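Local coordinates for 4-amino-4-deoxy-L-arabinose transferase or related glycosyltransferases of PMT family (Cupriavidus metallidurans, PDB 5EZM), which probably transfers an aminoarabinose sugar from a lipid carrier to lipid A, as a zinc-containing membrane glycosyltransferase of the GT-C fold, at residues H53-E64 / D490-R498; L145-A154 / I349-G357. All blocks are in the same frame, centred on the assembly; numbering follows the deposited sequence.

Two long-range contacts illustrate how a membrane glycosyltransferase ties its parts together. Starting from the N terminus, the chain leaves helix 31-47 and passes through 53-64, the first half of contact 1. It then runs to 145-154, which pairs with 349-357 across 194 intervening residues to close contact 2 between segments predicted to span the membrane. Much later, within the C-terminal domain, 490-498 returns to 53-64 and completes contact 1. Contact 2 is therefore nested inside the larger loop. Contact 1 ties the start of helix 58-72 to the C-terminal domain; contact 2 joins helices within the membrane part. Their centres are 25 Å apart, and they do not touch.

Contact 1: residues H53-E64 / D490-R498; sequences HLVGPDEGRYAE and DHTLPFYLR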
loop_
_atom_site.group_PDB
_atom_site.type_symbol
_atom_site.label_atom_id
_atom_site.label_comp_id
_atom_site.label_asym_id
_atom_site.label_seq_id
_atom_site.Cartn_x
_atom_site.Cartn_y
_atom_site.Cartn_z
ATOM N N HIS A 53 14.639 4.010 1.871
ATOM C CA HIS A 53 14.732 3.944 0.423
ATOM C C HIS A 53 13.590 3.101 -0.131
ATOM O O HIS A 53 12.967 2.308 0.581
ATOM C CB HIS A 53 16.078 3.370 -0.007
ATOM C CG HIS A 53 17.229 4.295 0.231
ATOM N ND1 HIS A 53 18.020 4.226 1.357
ATOM C CD2 HIS A 53 17.715 5.320 -0.507
ATOM C CE1 HIS A 53 18.948 5.163 1.300
ATOM N NE2 HIS A 53 18.784 5.844 0.179
ATOM N N LEU A 54 13.315 3.283 -1.421
ATOM C CA LEU A 54 12.171 2.629 -2.043
ATOM C C LEU A 54 12.387 1.123 -2.119
ATOM O O LEU A 54 13.448 0.653 -2.542
ATOM C CB LEU A 54 11.924 3.199 -3.439
ATOM C CG LEU A 54 11.516 4.671 -3.503
ATOM C CD1 LEU A 54 11.229 5.074 -4.935
ATOM C CD2 LEU A 54 10.309 4.933 -2.616
ATOM N N VAL A 55 11.373 0.370 -1.709
ATOM C CA VAL A 55 11.436 -1.084 -1.646
ATOM C C VAL A 55 10.705 -1.641 -2.862
ATOM O O VAL A 55 9.488 -1.473 -3.001
ATOM C CB VAL A 55 10.835 -1.612 -0.336
ATOM C CG1 VAL A 55 10.685 -3.128 -0.382
ATOM C CG2 VAL A 55 11.697 -1.187 0.846
ATOM N N GLY A 56 11.443 -2.305 -3.746
ATOM C CA GLY A 56 10.844 -2.937 -4.908
ATOM C C GLY A 56 10.091 -4.205 -4.553
ATOM O O GLY A 56 10.333 -4.797 -3.502
ATOM N N PRO A 57 9.175 -4.639 -5.429
ATOM C CA PRO A 57 8.846 -3.985 -6.701
ATOM C C PRO A 57 7.859 -2.823 -6.594
ATOM O O PRO A 57 7.996 -1.861 -7.347
ATOM C CB PRO A 57 8.229 -5.122 -7.518
ATOM C CG PRO A 57 7.638 -6.029 -6.502
ATOM C CD PRO A 57 8.547 -5.967 -5.312
ATOM N N ASP A 58 6.905 -2.908 -5.663
ATOM C CA ASP A 58 5.746 -2.017 -5.679
ATOM C C ASP A 58 6.147 -0.550 -5.555
ATOM O O ASP A 58 5.842 0.266 -6.434
ATOM C CB ASP A 58 4.778 -2.409 -4.565
ATOM C CG ASP A 58 4.139 -3.760 -4.805
ATOM O OD1 ASP A 58 3.894 -4.095 -5.983
ATOM O OD2 ASP A 58 3.885 -4.485 -3.818
ATOM N N GLU A 59 6.816 -0.191 -4.454
ATOM C CA GLU A 59 7.179 1.206 -4.223
ATOM C C GLU A 59 7.963 1.774 -5.397
ATOM O O GLU A 59 7.663 2.869 -5.897
ATOM C CB GLU A 59 7.995 1.337 -2.936
ATOM C CG GLU A 59 7.233 1.033 -1.670
ATOM C CD GLU A 59 7.899 1.636 -0.454
ATOM O OE1 GLU A 59 9.103 1.373 -0.243
ATOM O OE2 GLU A 59 7.221 2.389 0.278
ATOM N N GLY A 60 8.977 1.036 -5.850
ATOM C CA GLY A 60 9.756 1.488 -6.988
ATOM C C GLY A 60 8.940 1.557 -8.264
ATOM O O GLY A 60 9.046 2.521 -9.022
ATOM N N ARG A 61 8.108 0.539 -8.514
ATOM C CA ARG A 61 7.329 0.502 -9.749
ATOM C C ARG A 61 6.393 1.699 -9.853
ATOM O O ARG A 61 6.353 2.384 -10.883
ATOM C CB ARG A 61 6.529 -0.800 -9.846
ATOM C CG ARG A 61 5.407 -0.728 -10.883
ATOM C CD ARG A 61 4.709 -2.061 -11.107
ATOM N NE ARG A 61 4.347 -2.714 -9.854
ATOM C CZ ARG A 61 4.705 -3.952 -9.532
ATOM N NH1 ARG A 61 5.419 -4.679 -10.379
ATOM N NH2 ARG A 61 4.338 -4.466 -8.367
ATOM N N TYR A 62 5.624 1.966 -8.799
ATOM C CA TYR A 62 4.670 3.066 -8.880
ATOM C C TYR A 62 5.367 4.418 -8.804
ATOM O O TYR A 62 4.932 5.375 -9.460
ATOM C CB TYR A 62 3.611 2.908 -7.790
ATOM C CG TYR A 62 2.848 1.612 -7.943
ATOM C CD1 TYR A 62 2.300 1.253 -9.169
ATOM C CD2 TYR A 62 2.717 0.727 -6.883
ATOM C CE1 TYR A 62 1.620 0.064 -9.329
ATOM C CE2 TYR A 62 2.035 -0.471 -7.033
ATOM C CZ TYR A 62 1.489 -0.797 -8.259
ATOM O OH TYR A 62 0.810 -1.983 -8.417
ATOM N N ALA A 63 6.463 4.514 -8.043
ATOM C CA ALA A 63 7.210 5.767 -8.012
ATOM C C ALA A 63 7.787 6.094 -9.382
ATOM O O ALA A 63 7.806 7.260 -9.797
ATOM C CB ALA A 63 8.319 5.700 -6.965
ATOM N N GLU A 64 8.244 5.070 -10.110
ATOM C CA GLU A 64 8.861 5.289 -11.415
ATOM C C GLU A 64 7.821 5.539 -12.496
ATOM O O GLU A 64 8.005 6.425 -13.336
ATOM C CB GLU A 64 9.740 4.099 -11.799
ATOM C CG GLU A 64 10.213 4.127 -13.251
ATOM C CD GLU A 64 11.086 5.335 -13.581
ATOM O OE1 GLU A 64 11.602 5.987 -12.650
ATOM O OE2 GLU A 64 11.264 5.630 -14.779
ATOM N N ASP A 490 14.662 -4.237 -12.972
ATOM C CA ASP A 490 15.022 -3.522 -11.756
ATOM C C ASP A 490 13.958 -2.473 -11.460
ATOM O O ASP A 490 13.699 -1.592 -12.286
ATOM C CB ASP A 490 16.396 -2.877 -11.904
ATOM C CG ASP A 490 17.055 -2.610 -10.570
ATOM O OD1 ASP A 490 18.280 -2.818 -10.469
ATOM O OD2 ASP A 490 16.352 -2.201 -9.620
ATOM N N HIS A 491 13.336 -2.567 -10.289
ATOM C CA HIS A 491 12.205 -1.706 -9.974
ATOM C C HIS A 491 12.591 -0.425 -9.247
ATOM O O HIS A 491 11.773 0.499 -9.185
ATOM C CB HIS A 491 11.184 -2.468 -9.129
ATOM C CG HIS A 491 10.489 -3.570 -9.866
ATOM N ND1 HIS A 491 9.476 -3.336 -10.771
ATOM C CD2 HIS A 491 10.651 -4.913 -9.821
ATOM C CE1 HIS A 491 9.045 -4.488 -11.253
ATOM N NE2 HIS A 491 9.741 -5.461 -10.691
ATOM N N THR A 492 13.800 -0.338 -8.702
ATOM C CA THR A 492 14.190 0.821 -7.908
ATOM C C THR A 492 15.341 1.612 -8.504
ATOM O O THR A 492 15.354 2.841 -8.393
ATOM C CB THR A 492 14.567 0.384 -6.490
ATOM O OG1 THR A 492 15.614 -0.592 -6.554
ATOM C CG2 THR A 492 13.362 -0.215 -5.784
ATOM N N LEU A 493 16.312 0.946 -9.128
ATOM C CA LEU A 493 17.476 1.660 -9.649
ATOM C C LEU A 493 17.136 2.643 -10.767
ATOM O O LEU A 493 17.684 3.760 -10.748
ATOM C CB LEU A 493 18.541 0.659 -10.114
ATOM C CG LEU A 493 19.851 1.275 -10.615
ATOM C CD1 LEU A 493 20.554 2.013 -9.491
ATOM C CD2 LEU A 493 20.757 0.211 -11.200
ATOM N N PRO A 494 16.284 2.318 -11.750
ATOM C CA PRO A 494 15.950 3.339 -12.760
ATOM C C PRO A 494 15.334 4.595 -12.167
ATOM O O PRO A 494 15.611 5.695 -12.661
ATOM C CB PRO A 494 14.980 2.606 -13.701
ATOM C CG PRO A 494 14.595 1.359 -12.998
ATOM C CD PRO A 494 15.732 1.003 -12.112
ATOM N N PHE A 495 14.519 4.470 -11.114
ATOM C CA PHE A 495 13.974 5.658 -10.464
ATOM C C PHE A 495 15.088 6.526 -9.899
ATOM O O PHE A 495 15.112 7.742 -10.115
ATOM C CB PHE A 495 12.999 5.267 -9.353
ATOM C CG PHE A 495 12.492 6.442 -8.548
ATOM C CD1 PHE A 495 11.419 7.199 -8.998
ATOM C CD2 PHE A 495 13.086 6.788 -7.343
ATOM C CE1 PHE A 495 10.950 8.279 -8.257
ATOM C CE2 PHE A 495 12.622 7.866 -6.597
ATOM C CZ PHE A 495 11.554 8.611 -7.053
ATOM N N TYR A 496 16.018 5.915 -9.161
ATOM C CA TYR A 496 17.100 6.690 -8.562
ATOM C C TYR A 496 18.031 7.271 -9.616
ATOM O O TYR A 496 18.666 8.304 -9.374
ATOM C CB TYR A 496 17.876 5.834 -7.565
ATOM C CG TYR A 496 17.144 5.671 -6.260
ATOM C CD1 TYR A 496 17.105 6.706 -5.336
ATOM C CD2 TYR A 496 16.476 4.491 -5.952
ATOM C CE1 TYR A 496 16.428 6.572 -4.141
ATOM C CE2 TYR A 496 15.795 4.346 -4.753
ATOM C CZ TYR A 496 15.776 5.393 -3.855
ATOM O OH TYR A 496 15.105 5.264 -2.665
ATOM N N LEU A 497 18.119 6.641 -10.789
ATOM C CA LEU A 497 18.923 7.195 -11.869
ATOM C C LEU A 497 18.182 8.245 -12.686
ATOM O O LEU A 497 18.819 8.937 -13.489
ATOM C CB LEU A 497 19.402 6.076 -12.796
ATOM C CG LEU A 497 20.466 5.155 -12.204
ATOM C CD1 LEU A 497 20.735 3.990 -13.134
ATOM C CD2 LEU A 497 21.742 5.931 -11.927
ATOM N N ARG A 498 16.870 8.389 -12.489
ATOM C CA ARG A 498 16.025 9.215 -13.350
ATOM C C ARG A 498 16.231 8.827 -14.812
ATOM O O ARG A 498 16.413 9.673 -15.691
ATOM C CB ARG A 498 16.295 10.707 -13.130
ATOM C CG ARG A 498 16.477 11.133 -11.676
ATOM C CD ARG A 498 15.170 11.100 -10.912
ATOM N NE ARG A 498 15.225 11.872 -9.670
ATOM C CZ ARG A 498 15.378 11.345 -8.457
ATOM N NH1 ARG A 498 15.494 10.031 -8.311
ATOM N NH2 ARG A 498 15.409 12.130 -7.387
#
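F495 lies at the apolar centre, with L54 and A63 over the same face of its ring. L54 CD1 sits 3.9 Å from the ring centroid of F495, and A63 CB somewhat farther off, at 4.2 Å, both as CH-pi contacts. The ring reaches helix 58-72 because F495 CG is anti to the backbone N (chi1 175°). Alongside, T492 CG2 packs against the backbone from L54 to G56, while T492 OG1 turns to S465 O. The two backbones come close here: the CA atoms of G60 and T492 are 4.6 Å apart, an approach eased by G60 lacking a side chain.

Further out, P57, which follows a cis peptide bond, lays its CB over one face of the H491 imidazole, 3.5 Å from the ring centroid. R61 runs beside that histidine, with its guanidinium plane steeply inclined to the ring and NH1 paired with E509. H491 ND1 hydrogen-bonds to Y80 OH, which, with P57 over the face, probably limits turning of the imidazole. With an alanine in place of H491, P57 CB would probably lose the ring it rests on and the Y80 hydroxyl this partner.

At the polar edge, L54 N donates to Y496 OH at 2.9 Å, nearly straight at 167°. The same hydroxyl bonds to E107 and lies near the ring plane of H53, at its edge, 3.4 Å from H53 CD2. E64 OE1, at the edge of the F495 ring, pairs with R67.

Helix 493-497 has classic ends, with D490 OD2 capping the amides of T492 and L493 and a Schellman motif at R498. Through it the C-terminal domain docks on the loop and helix following helix 31-47, with the R61 side chain about 6 Å from that of zinc ligand H270.

Contact 2: residues L145-A154 / I349-G357; sequences LLAAPMWSVA and IVPVIPALG. With MPG ([(Z)-octadec-9-enyl] (2R)-2,3-bis(oxidanyl)propanoate), chain L.
Helix packing inside the predicted transmembrane part of the GT-C fold is the theme here, where helix 135-147 gives way at A148 to helix 149-155. I353 meets the broken segment at its centre. Its CG2 touches W151 CB at 3.9 Å and also reaches A148 CB and L145 CD2, while its CG1 branch meets the M150 sulfur. The W151 and P354 side chains run at about a right angle, W151 CZ3 lying 3.5 Å from P354 CG. V350 divides its methyls, CG1 going to W151 CZ3 and CG2 to M150 CG.

M150 CG is anti to its own backbone nitrogen (chi1 176°), and a bend at chi3 carries CE round to I349 CG2 and the MPG chain. M150 CE lies 3.7 Å from MPG C12, and A154 CB 3.8 Å from MPG C15. At the other end L145 CD2 rests 3.7 Å from G357 CA.

The N-to-C directions of segments 149-154 and 352-357 are 133° apart, their axes approaching to 10.1 Å. Helix 112-133 packs on L145, W151 and P354 and takes the indole NE1 bond at G118 O; helix 160-178 covers W151, A154 and V350, and helix 435-456 flanks L146, A147 and P149.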
loop_
_atom_site.group_PDB
_atom_site.type_symbol
_atom_site.label_atom_id
_atom_site.label_comp_id
_atom_site.label_asym_id
_atom_site.label_seq_id
_atom_site.Cartn_x
_atom_site.Cartn_y
_atom_site.Cartn_z
ATOM N N LEU A 145 -7.545 2.469 14.271
ATOM C CA LEU A 145 -6.893 2.493 12.967
ATOM C C LEU A 145 -5.449 2.970 13.068
ATOM O O LEU A 145 -4.593 2.514 12.299
ATOM C CB LEU A 145 -7.688 3.369 12.002
ATOM C CG LEU A 145 -9.092 2.846 11.689
ATOM C CD1 LEU A 145 -9.817 3.793 10.755
ATOM C CD2 LEU A 145 -9.017 1.456 11.083
ATOM N N LEU A 146 -5.154 3.869 14.011
ATOM C CA LEU A 146 -3.782 4.333 14.176
ATOM C C LEU A 146 -2.872 3.200 14.633
ATOM O O LEU A 146 -1.782 3.004 14.082
ATOM C CB LEU A 146 -3.736 5.497 15.167
ATOM C CG LEU A 146 -2.353 6.105 15.421
ATOM C CD1 LEU A 146 -1.811 6.775 14.166
ATOM C CD2 LEU A 146 -2.395 7.089 16.580
ATOM N N ALA A 147 -3.309 2.431 15.634
ATOM C CA ALA A 147 -2.478 1.366 16.185
ATOM C C ALA A 147 -2.426 0.130 15.300
ATOM O O ALA A 147 -1.488 -0.665 15.428
ATOM C CB ALA A 147 -2.978 0.966 17.574
ATOM N N ALA A 148 -3.408 -0.059 14.424
ATOM C CA ALA A 148 -3.445 -1.237 13.568
ATOM C C ALA A 148 -2.226 -1.244 12.654
ATOM O O ALA A 148 -2.086 -0.339 11.815
ATOM C CB ALA A 148 -4.729 -1.270 12.745
ATOM N N PRO A 149 -1.326 -2.222 12.781
ATOM C CA PRO A 149 -0.099 -2.197 11.971
ATOM C C PRO A 149 -0.354 -2.318 10.483
ATOM O O PRO A 149 0.428 -1.777 9.695
ATOM C CB PRO A 149 0.693 -3.396 12.506
ATOM C CG PRO A 149 -0.344 -4.314 13.028
ATOM C CD PRO A 149 -1.404 -3.428 13.619
ATOM N N MET A 150 -1.415 -3.010 10.065
ATOM C CA MET A 150 -1.696 -3.096 8.636
ATOM C C MET A 150 -2.064 -1.732 8.063
ATOM O O MET A 150 -1.626 -1.379 6.960
ATOM C CB MET A 150 -2.805 -4.114 8.374
ATOM C CG MET A 150 -3.232 -4.213 6.921
ATOM S SD MET A 150 -4.087 -5.761 6.543
ATOM C CE MET A 150 -2.696 -6.863 6.308
ATOM N N TRP A 151 -2.833 -0.935 8.807
ATOM C CA TRP A 151 -3.246 0.362 8.282
ATOM C C TRP A 151 -2.095 1.363 8.284
ATOM O O TRP A 151 -1.952 2.147 7.340
ATOM C CB TRP A 151 -4.429 0.906 9.079
ATOM C CG TRP A 151 -5.070 2.081 8.413
ATOM C CD1 TRP A 151 -4.962 3.393 8.774
ATOM C CD2 TRP A 151 -5.898 2.054 7.245
ATOM N NE1 TRP A 151 -5.683 4.183 7.910
ATOM C CE2 TRP A 151 -6.267 3.384 6.964
ATOM C CE3 TRP A 151 -6.368 1.032 6.413
ATOM C CZ2 TRP A 151 -7.081 3.719 5.886
ATOM C CZ3 TRP A 151 -7.174 1.366 5.344
ATOM C CH2 TRP A 151 -7.525 2.698 5.090
ATOM N N SER A 152 -1.264 1.358 9.331
ATOM C CA SER A 152 -0.165 2.320 9.407
ATOM C C SER A 152 0.984 1.925 8.485
ATOM O O SER A 152 1.486 2.753 7.714
ATOM C CB SER A 152 0.330 2.445 10.850
ATOM O OG SER A 152 1.054 1.292 11.248
ATOM N N VAL A 153 1.414 0.664 8.563
ATOM C CA VAL A 153 2.445 0.153 7.660
ATOM C C VAL A 153 2.010 0.326 6.210
ATOM O O VAL A 153 2.708 0.952 5.402
ATOM C CB VAL A 153 2.763 -1.319 7.980
ATOM C CG1 VAL A 153 3.484 -1.989 6.812
ATOM C CG2 VAL A 153 3.601 -1.416 9.242
ATOM N N ALA A 154 0.841 -0.220 5.861
ATOM C CA ALA A 154 0.350 -0.067 4.497
ATOM C C ALA A 154 0.174 1.402 4.131
ATOM O O ALA A 154 0.346 1.779 2.967
ATOM C CB ALA A 154 -0.964 -0.829 4.319
ATOM N N ILE A 349 -6.217 -7.556 1.312
ATOM C CA ILE A 349 -7.082 -7.599 2.487
ATOM C C ILE A 349 -7.144 -6.268 3.225
ATOM O O ILE A 349 -7.954 -6.127 4.154
ATOM C CB ILE A 349 -6.635 -8.732 3.433
ATOM C CG1 ILE A 349 -7.840 -9.318 4.157
ATOM C CG2 ILE A 349 -5.613 -8.237 4.440
ATOM C CD1 ILE A 349 -8.956 -9.712 3.226
ATOM N N VAL A 350 -6.341 -5.276 2.823
ATOM C CA VAL A 350 -6.309 -4.007 3.560
ATOM C C VAL A 350 -7.668 -3.323 3.640
ATOM O O VAL A 350 -8.000 -2.791 4.710
ATOM C CB VAL A 350 -5.211 -3.095 2.992
ATOM C CG1 VAL A 350 -5.210 -1.762 3.710
ATOM C CG2 VAL A 350 -3.843 -3.758 3.130
ATOM N N PRO A 351 -8.501 -3.287 2.588
ATOM C CA PRO A 351 -9.793 -2.581 2.699
ATOM C C PRO A 351 -10.702 -3.046 3.837
ATOM O O PRO A 351 -11.681 -2.346 4.131
ATOM C CB PRO A 351 -10.447 -2.839 1.337
ATOM C CG PRO A 351 -9.314 -2.938 0.415
ATOM C CD PRO A 351 -8.226 -3.649 1.184
ATOM N N VAL A 352 -10.432 -4.183 4.485
ATOM C CA VAL A 352 -11.284 -4.585 5.600
ATOM C C VAL A 352 -10.931 -3.848 6.886
ATOM O O VAL A 352 -11.757 -3.801 7.808
ATOM C CB VAL A 352 -11.223 -6.102 5.855
ATOM C CG1 VAL A 352 -11.338 -6.867 4.551
ATOM C CG2 VAL A 352 -9.949 -6.480 6.600
ATOM N N ILE A 353 -9.734 -3.257 6.968
ATOM C CA ILE A 353 -9.283 -2.665 8.229
ATOM C C ILE A 353 -10.165 -1.505 8.681
ATOM O O ILE A 353 -10.539 -1.472 9.865
ATOM C CB ILE A 353 -7.797 -2.273 8.126
ATOM C CG1 ILE A 353 -6.947 -3.505 7.809
ATOM C CG2 ILE A 353 -7.324 -1.616 9.417
ATOM C CD1 ILE A 353 -7.015 -4.586 8.865
ATOM N N PRO A 354 -10.525 -0.531 7.826
ATOM C CA PRO A 354 -11.387 0.566 8.312
ATOM C C PRO A 354 -12.667 0.078 8.971
ATOM O O PRO A 354 -13.009 0.534 10.070
ATOM C CB PRO A 354 -11.667 1.375 7.039
ATOM C CG PRO A 354 -10.517 1.102 6.164
ATOM C CD PRO A 354 -10.143 -0.324 6.416
ATOM N N ALA A 355 -13.377 -0.854 8.328
ATOM C CA ALA A 355 -14.582 -1.418 8.925
ATOM C C ALA A 355 -14.284 -1.999 10.301
ATOM O O ALA A 355 -14.971 -1.687 11.284
ATOM C CB ALA A 355 -15.174 -2.485 8.002
ATOM N N LEU A 356 -13.243 -2.835 10.390
ATOM C CA LEU A 356 -12.798 -3.342 11.683
ATOM C C LEU A 356 -12.590 -2.200 12.668
ATOM O O LEU A 356 -13.042 -2.269 13.820
ATOM C CB LEU A 356 -11.511 -4.150 11.520
ATOM C CG LEU A 356 -11.627 -5.444 10.716
ATOM C CD1 LEU A 356 -10.270 -6.119 10.611
ATOM C CD2 LEU A 356 -12.654 -6.377 11.342
ATOM N N GLY A 357 -11.931 -1.127 12.217
ATOM C CA GLY A 357 -11.773 0.046 13.061
ATOM C C GLY A 357 -13.082 0.495 13.674
ATOM O O GLY A 357 -13.202 0.623 14.898
HETATM C C5 MPG L . 3.854 -9.494 14.984
HETATM C C6 MPG L . 3.889 -9.355 13.452
HETATM C C7 MPG L . 3.114 -8.126 12.930
HETATM C C8 MPG L . 2.743 -8.284 11.434
HETATM C C9 MPG L . 2.081 -7.026 10.820
HETATM C C10 MPG L . 1.512 -7.302 9.400
HETATM C C11 MPG L . 1.414 -6.018 8.551
HETATM C C12 MPG L . 0.822 -6.299 7.128
HETATM C C13 MPG L . 0.811 -5.039 6.238
HETATM C C14 MPG L . 0.536 -5.368 4.736
HETATM C C15 MPG L . 0.807 -4.148 3.800
HETATM C C16 MPG L . 0.155 -4.312 2.399
#